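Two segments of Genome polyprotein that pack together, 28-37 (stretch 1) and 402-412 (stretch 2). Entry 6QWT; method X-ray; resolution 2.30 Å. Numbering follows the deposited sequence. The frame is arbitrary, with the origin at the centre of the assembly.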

ATOM      1  N   GLY A  28     -16.667  12.479  21.582  1.00 28.36           N
ATOM      2  CA  GLY A  28     -17.619  13.480  21.143  1.00 32.37           C
ATOM      3  C   GLY A  28     -17.050  14.727  20.491  1.00 31.34           C
ATOM      4  O   GLY A  28     -17.821  15.635  20.164  1.00 33.79           O
ATOM      5  N   ALA A  29     -15.731  14.789  20.265  1.00 26.83           N
ATOM      6  CA  ALA A  29     -15.073  16.055  19.938  1.00 25.84           C
ATOM      7  C   ALA A  29     -15.552  16.638  18.612  1.00 26.17           C
ATOM      8  O   ALA A  29     -15.780  17.850  18.511  1.00 25.23           O
ATOM      9  CB  ALA A  29     -13.556  15.861  19.916  1.00 24.09           C
ATOM     10  N   PHE A  30     -15.696  15.810  17.587  1.00 25.66           N
ATOM     11  CA  PHE A  30     -16.079  16.247  16.255  1.00 23.56           C
ATOM     12  C   PHE A  30     -17.303  15.475  15.790  1.00 29.08           C
ATOM     13  O   PHE A  30     -17.593  14.388  16.302  1.00 27.81           O
ATOM     14  CB  PHE A  30     -14.929  16.046  15.255  1.00 23.18           C
ATOM     15  CG  PHE A  30     -13.656  16.731  15.657  1.00 25.27           C
ATOM     16  CD1 PHE A  30     -13.419  18.049  15.297  1.00 25.18           C
ATOM     17  CD2 PHE A  30     -12.698  16.061  16.401  1.00 22.34           C
ATOM     18  CE1 PHE A  30     -12.250  18.683  15.669  1.00 21.67           C
ATOM     19  CE2 PHE A  30     -11.526  16.692  16.776  1.00 22.01           C
ATOM     20  CZ  PHE A  30     -11.303  18.005  16.410  1.00 20.45           C
ATOM     21  N   PRO A  31     -18.057  16.019  14.834  1.00 29.56           N
ATOM     22  CA  PRO A  31     -19.155  15.248  14.235  1.00 29.54           C
ATOM     23  C   PRO A  31     -18.643  13.937  13.651  1.00 29.47           C
ATOM     24  O   PRO A  31     -17.677  13.912  12.885  1.00 27.87           O
ATOM     25  CB  PRO A  31     -19.694  16.184  13.148  1.00 30.97           C
ATOM     26  CG  PRO A  31     -19.344  17.557  13.634  1.00 34.61           C
ATOM     27  CD  PRO A  31     -18.028  17.413  14.352  1.00 27.79           C
ATOM     28  N   VAL A  32     -19.296  12.841  14.028  1.00 26.03           N
ATOM     29  CA  VAL A  32     -18.844  11.507  13.649  1.00 29.28           C
ATOM     30  C   VAL A  32     -19.221  11.257  12.192  1.00 28.85           C
ATOM     31  O   VAL A  32     -20.396  11.067  11.868  1.00 34.52           O
ATOM     32  CB  VAL A  32     -19.435  10.434  14.571  1.00 31.26           C
ATOM     33  CG1 VAL A  32     -19.056   9.039  14.085  1.00 28.97           C
ATOM     34  CG2 VAL A  32     -18.957  10.651  16.000  1.00 28.91           C
ATOM     35  N   THR A  33     -18.222  11.263  11.309  1.00 28.15           N
ATOM     36  CA  THR A  33     -18.407  10.918   9.906  1.00 25.51           C
ATOM     37  C   THR A  33     -17.802   9.570   9.551  1.00 29.36           C
ATOM     38  O   THR A  33     -17.890   9.152   8.392  1.00 29.57           O
ATOM     39  CB  THR A  33     -17.805  12.001   8.998  1.00 26.83           C
ATOM     40  OG1 THR A  33     -16.375  11.929   9.051  1.00 28.91           O
ATOM     41  CG2 THR A  33     -18.252  13.386   9.438  1.00 29.26           C
ATOM     42  N   LYS A  34     -17.184   8.884  10.512  1.00 26.56           N
ATOM     43  CA  LYS A  34     -16.555   7.594  10.280  1.00 25.57           C
ATOM     44  C   LYS A  34     -16.845   6.676  11.456  1.00 28.26           C
ATOM     45  O   LYS A  34     -16.985   7.128  12.595  1.00 27.51           O
ATOM     46  CB  LYS A  34     -15.038   7.722  10.095  1.00 26.51           C
ATOM     47  CG  LYS A  34     -14.596   8.179   8.714  1.00 28.72           C
ATOM     48  CD  LYS A  34     -13.159   8.679   8.753  1.00 33.95           C
ATOM     49  CE  LYS A  34     -12.425   8.392   7.455  1.00 40.19           C
ATOM     50  NZ  LYS A  34     -11.001   8.825   7.536  1.00 45.10           N
ATOM     51  N   GLU A  35     -16.921   5.383  11.167  1.00 25.10           N
ATOM     52  CA  GLU A  35     -17.174   4.349  12.158  1.00 27.66           C
ATOM     53  C   GLU A  35     -16.395   3.105  11.762  1.00 25.99           C
ATOM     54  O   GLU A  35     -15.977   2.972  10.607  1.00 21.59           O
ATOM     55  CB  GLU A  35     -18.671   4.028  12.266  1.00 26.74           C
ATOM     56  CG  GLU A  35     -19.494   5.106  12.954  1.00 31.70           C
ATOM     57  CD  GLU A  35     -20.974   4.775  12.986  1.00 39.33           C
ATOM     58  OE1 GLU A  35     -21.327   3.598  12.757  1.00 38.20           O
ATOM     59  OE2 GLU A  35     -21.786   5.690  13.235  1.00 42.38           O
ATOM     60  N   PRO A  36     -16.165   2.184  12.702  1.00 22.49           N
ATOM     61  CA  PRO A  36     -15.481   0.933  12.350  1.00 25.12           C
ATOM     62  C   PRO A  36     -16.235   0.166  11.273  1.00 26.33           C
ATOM     63  O   PRO A  36     -17.465   0.112  11.271  1.00 21.96           O
ATOM     64  CB  PRO A  36     -15.451   0.162  13.673  1.00 27.09           C
ATOM     65  CG  PRO A  36     -15.502   1.225  14.723  1.00 25.09           C
ATOM     66  CD  PRO A  36     -16.388   2.297  14.154  1.00 23.79           C
ATOM     67  N   ALA A  37     -15.476  -0.425  10.350  1.00 25.19           N
ATOM     68  CA  ALA A  37     -16.066  -1.156   9.238  1.00 26.87           C
ATOM     69  C   ALA A  37     -16.911  -2.322   9.737  1.00 23.44           C
ATOM     70  O   ALA A  37     -16.678  -2.876  10.815  1.00 20.67           O
ATOM     71  CB  ALA A  37     -14.977  -1.681   8.301  1.00 21.98           C
ATOM     72  N   PRO A 402      -7.950  17.101   7.292  1.00 28.05           N
ATOM     73  CA  PRO A 402      -8.266  17.161   8.731  1.00 24.13           C
ATOM     74  C   PRO A 402      -9.164  16.031   9.202  1.00 24.47           C
ATOM     75  O   PRO A 402      -9.104  15.656  10.380  1.00 21.71           O
ATOM     76  CB  PRO A 402      -8.943  18.531   8.881  1.00 26.59           C
ATOM     77  CG  PRO A 402      -8.420  19.339   7.736  1.00 25.60           C
ATOM     78  CD  PRO A 402      -8.256  18.365   6.601  1.00 25.88           C
ATOM     79  N   GLU A 403      -9.984  15.469   8.307  1.00 24.67           N
ATOM     80  CA  GLU A 403     -10.857  14.362   8.680  1.00 26.96           C
ATOM     81  C   GLU A 403     -10.059  13.167   9.182  1.00 24.52           C
ATOM     82  O   GLU A 403     -10.560  12.389   9.999  1.00 24.50           O
ATOM     83  CB  GLU A 403     -11.734  13.960   7.492  1.00 27.76           C
ATOM     84  CG  GLU A 403     -12.876  13.028   7.862  1.00 38.18           C
ATOM     85  CD  GLU A 403     -13.668  12.555   6.654  1.00 43.86           C
ATOM     86  OE1 GLU A 403     -14.917  12.627   6.693  1.00 37.03           O
ATOM     87  OE2 GLU A 403     -13.043  12.113   5.663  1.00 47.13           O
ATOM     88  N   THR A 404      -8.822  13.006   8.705  1.00 22.70           N
ATOM     89  CA  THR A 404      -7.987  11.894   9.147  1.00 23.22           C
ATOM     90  C   THR A 404      -7.802  11.913  10.662  1.00 23.59           C
ATOM     91  O   THR A 404      -8.178  10.963  11.357  1.00 28.57           O
ATOM     92  CB  THR A 404      -6.632  11.940   8.434  1.00 28.29           C
ATOM     93  OG1 THR A 404      -6.822  11.735   7.027  1.00 30.88           O
ATOM     94  CG2 THR A 404      -5.711  10.864   8.978  1.00 23.75           C
ATOM     95  N   TYR A 405      -7.224  12.989  11.197  1.00 23.72           N
ATOM     96  CA  TYR A 405      -6.925  13.028  12.625  1.00 21.02           C
ATOM     97  C   TYR A 405      -8.093  13.507  13.479  1.00 20.74           C
ATOM     98  O   TYR A 405      -8.090  13.267  14.691  1.00 20.70           O
ATOM     99  CB  TYR A 405      -5.693  13.905  12.902  1.00 19.89           C
ATOM    100  CG  TYR A 405      -5.689  15.268  12.247  1.00 19.17           C
ATOM    101  CD1 TYR A 405      -5.076  15.467  11.017  1.00 20.81           C
ATOM    102  CD2 TYR A 405      -6.271  16.365  12.873  1.00 18.92           C
ATOM    103  CE1 TYR A 405      -5.054  16.717  10.415  1.00 21.56           C
ATOM    104  CE2 TYR A 405      -6.255  17.622  12.279  1.00 21.95           C
ATOM    105  CZ  TYR A 405      -5.646  17.790  11.051  1.00 23.27           C
ATOM    106  OH  TYR A 405      -5.628  19.030  10.453  1.00 20.59           O
ATOM    107  N   GLN A 406      -9.090  14.170  12.886  1.00 20.31           N
ATOM    108  CA  GLN A 406     -10.290  14.511  13.644  1.00 21.26           C
ATOM    109  C   GLN A 406     -11.118  13.268  13.952  1.00 21.78           C
ATOM    110  O   GLN A 406     -11.677  13.141  15.048  1.00 19.57           O
ATOM    111  CB  GLN A 406     -11.126  15.538  12.881  1.00 20.75           C
ATOM    112  CG  GLN A 406     -10.543  16.946  12.909  1.00 25.02           C
ATOM    113  CD  GLN A 406     -11.250  17.891  11.955  1.00 24.07           C
ATOM    114  OE1 GLN A 406     -12.009  17.463  11.086  1.00 28.05           O
ATOM    115  NE2 GLN A 406     -11.001  19.186  12.112  1.00 21.56           N
ATOM    116  N   GLN A 407     -11.203  12.336  13.002  1.00 22.06           N
ATOM    117  CA  GLN A 407     -11.997  11.131  13.217  1.00 21.50           C
ATOM    118  C   GLN A 407     -11.214  10.065  13.977  1.00 21.71           C
ATOM    119  O   GLN A 407     -11.771   9.398  14.856  1.00 22.88           O
ATOM    120  CB  GLN A 407     -12.486  10.576  11.878  1.00 21.20           C
ATOM    121  CG  GLN A 407     -13.424  11.500  11.118  1.00 21.57           C
ATOM    122  CD  GLN A 407     -14.697  11.814  11.882  1.00 24.89           C
ATOM    123  OE1 GLN A 407     -15.419  10.913  12.312  1.00 25.23           O
ATOM    124  NE2 GLN A 407     -14.980  13.101  12.053  1.00 22.31           N
ATOM    125  N   SER A 408      -9.930   9.887  13.654  1.00 21.73           N
ATOM    126  CA  SER A 408      -9.156   8.811  14.269  1.00 23.06           C
ATOM    127  C   SER A 408      -9.010   9.007  15.771  1.00 27.40           C
ATOM    128  O   SER A 408      -8.960   8.025  16.521  1.00 22.66           O
ATOM    129  CB  SER A 408      -7.773   8.708  13.627  1.00 25.62           C
ATOM    130  OG  SER A 408      -7.860   8.260  12.286  1.00 37.48           O
ATOM    131  N   VAL A 409      -8.941  10.260  16.229  1.00 20.20           N
ATOM    132  CA  VAL A 409      -8.714  10.519  17.643  1.00 22.85           C
ATOM    133  C   VAL A 409      -9.892  10.074  18.494  1.00 19.16           C
ATOM    134  O   VAL A 409      -9.741   9.882  19.706  1.00 21.19           O
ATOM    135  CB  VAL A 409      -8.405  12.012  17.873  1.00 21.86           C
ATOM    136  CG1 VAL A 409      -9.678  12.843  17.793  1.00 18.31           C
ATOM    137  CG2 VAL A 409      -7.703  12.209  19.210  1.00 15.59           C
ATOM    138  N   MET A 410     -11.061   9.890  17.890  1.00 19.82           N
ATOM    139  CA  MET A 410     -12.262   9.503  18.614  1.00 25.68           C
ATOM    140  C   MET A 410     -12.371   7.995  18.813  1.00 22.96           C
ATOM    141  O   MET A 410     -13.385   7.524  19.341  1.00 23.43           O
ATOM    142  CB  MET A 410     -13.498  10.042  17.888  1.00 22.83           C
ATOM    143  CG  MET A 410     -13.399  11.536  17.567  1.00 21.72           C
ATOM    144  SD  MET A 410     -14.987  12.351  17.286  1.00 20.41           S
ATOM    145  CE  MET A 410     -15.314  11.894  15.582  1.00 22.77           C
ATOM    146  N   TRP A 411     -11.351   7.234  18.426  1.00 22.38           N
ATOM    147  CA  TRP A 411     -11.371   5.785  18.557  1.00 21.96           C
ATOM    148  C   TRP A 411     -10.002   5.297  19.004  1.00 26.05           C
ATOM    149  O   TRP A 411      -8.981   5.960  18.795  1.00 27.98           O
ATOM    150  CB  TRP A 411     -11.767   5.102  17.242  1.00 20.95           C
ATOM    151  CG  TRP A 411     -13.085   5.559  16.707  1.00 23.81           C
ATOM    152  CD1 TRP A 411     -13.316   6.649  15.919  1.00 24.08           C
ATOM    153  CD2 TRP A 411     -14.362   4.945  16.928  1.00 26.24           C
ATOM    154  NE1 TRP A 411     -14.657   6.749  15.632  1.00 22.78           N
ATOM    155  CE2 TRP A 411     -15.321   5.715  16.240  1.00 26.79           C
ATOM    156  CE3 TRP A 411     -14.786   3.817  17.638  1.00 24.55           C
ATOM    157  CZ2 TRP A 411     -16.678   5.396  16.242  1.00 27.59           C
ATOM    158  CZ3 TRP A 411     -16.134   3.500  17.639  1.00 25.97           C
ATOM    159  CH2 TRP A 411     -17.064   4.288  16.947  1.00 25.55           C
ATOM    160  N   THR A 412      -9.991   4.122  19.625  1.00 29.99           N
ATOM    161  CA  THR A 412      -8.758   3.507  20.091  1.00 30.53           C
ATOM    162  C   THR A 412      -8.860   1.999  19.931  1.00 30.21           C
ATOM    163  O   THR A 412      -9.953   1.437  19.839  1.00 28.85           O
ATOM    164  CB  THR A 412      -8.461   3.866  21.554  1.00 33.35           C
ATOM    165  OG1 THR A 412      -7.218   3.273  21.948  1.00 37.69           O
ATOM    166  CG2 THR A 412      -9.569   3.364  22.467  1.00 27.68           C
TER
HETATM  167  O   HOH W   1      -9.664   8.805   9.962  1.00 28.46           O
HETATM  168  O   HOH W   2     -15.341   8.659  14.012  1.00 29.06           O

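The polar centre of this contact is the carboxamide of Gln407, which reads the backbone of the other segment as a peptide group would. NE2 of Gln407 donates to the carbonyl O of Pro31 at 2.9 Å, with an N-H...O angle of 160°, while OE1 of Gln407 accepts from the backbone N of Thr33 at 3.0 Å. A glutamine suits this place because one flat group carries both a donor and an acceptor, so it can serve both a carbonyl and an amide of the other segment. With chi1 and chi2 both in m, the side chain folds to bring the amide to the loop. OE1 of Gln407 also receives a weak bond from the backbone N of Lys34, 3.2 Å away with an angle of only 126°.

A water completes the arrangement. Water 2 donates to OE1 of Gln407 (2.8 Å) and to the carbonyl O of Lys34 (2.7 Å), and accepts from NE1 of Trp411 (2.6 Å). Because NE1 of Trp411 stands 3.8 Å from O of Lys34, too far for a direct bond, the water links the indole to the strand.

One helical turn before Gln407, Glu403 adds a second anchor. The CA-to-CB bond of Glu403 points sideways, but the extended side chain, with chi1 and chi2 in t, carries OE1 of Glu403 to within 2.9 Å of OG1 of Thr33, which donates to it. Threonine offers a short hydroxyl here, on a CB directed toward the helix. Lys34 lies near the same carboxylate, yet NZ of Lys34 remains 4.3 Å from OE2 of Glu403, beyond a salt bridge. NZ of Lys34 instead donates to water 1 at 2.8 Å, and water 1 in turn donates to the carbonyl O of Thr404 at 3.0 Å. The long aliphatic part of Lys34 also packs, its CD coming 3.7 Å from CG of Gln407.

Apolar packing adjoins this network. Phe30 has the largest area covered by the other stretch, 91 Å², and packs on Gln406, whose CG lies 3.7 Å from the centroid of the Phe30 ring and just 12° off the ring normal, a CH-pi contact that uses the methylene part of a polar side chain. At the edge of the ring, CE2 of Phe30 meets CG1 of Val409 at 4.4 Å. Met410 supplies a flexible side chain that touches several residues: its CE lies 3.9 Å from CG2 of Val32 and 4.2 Å from CB of Phe30. SD of Met410 accepts a weak bond from the backbone N of Phe30 at 3.5 Å, although the position of this sulfur is less certain.

At the end of the type I turn from Ser408 to Trp411, the indole packs against the other segment. CD of Pro36 sits over one face of Trp411, 3.7 Å from the centroid of the six-membered ring and 19° off its normal. The rigid proline ring presents its CD methylene to the broad aromatic surface, and Trp411 combines this packing with its NE1 bond to water 2.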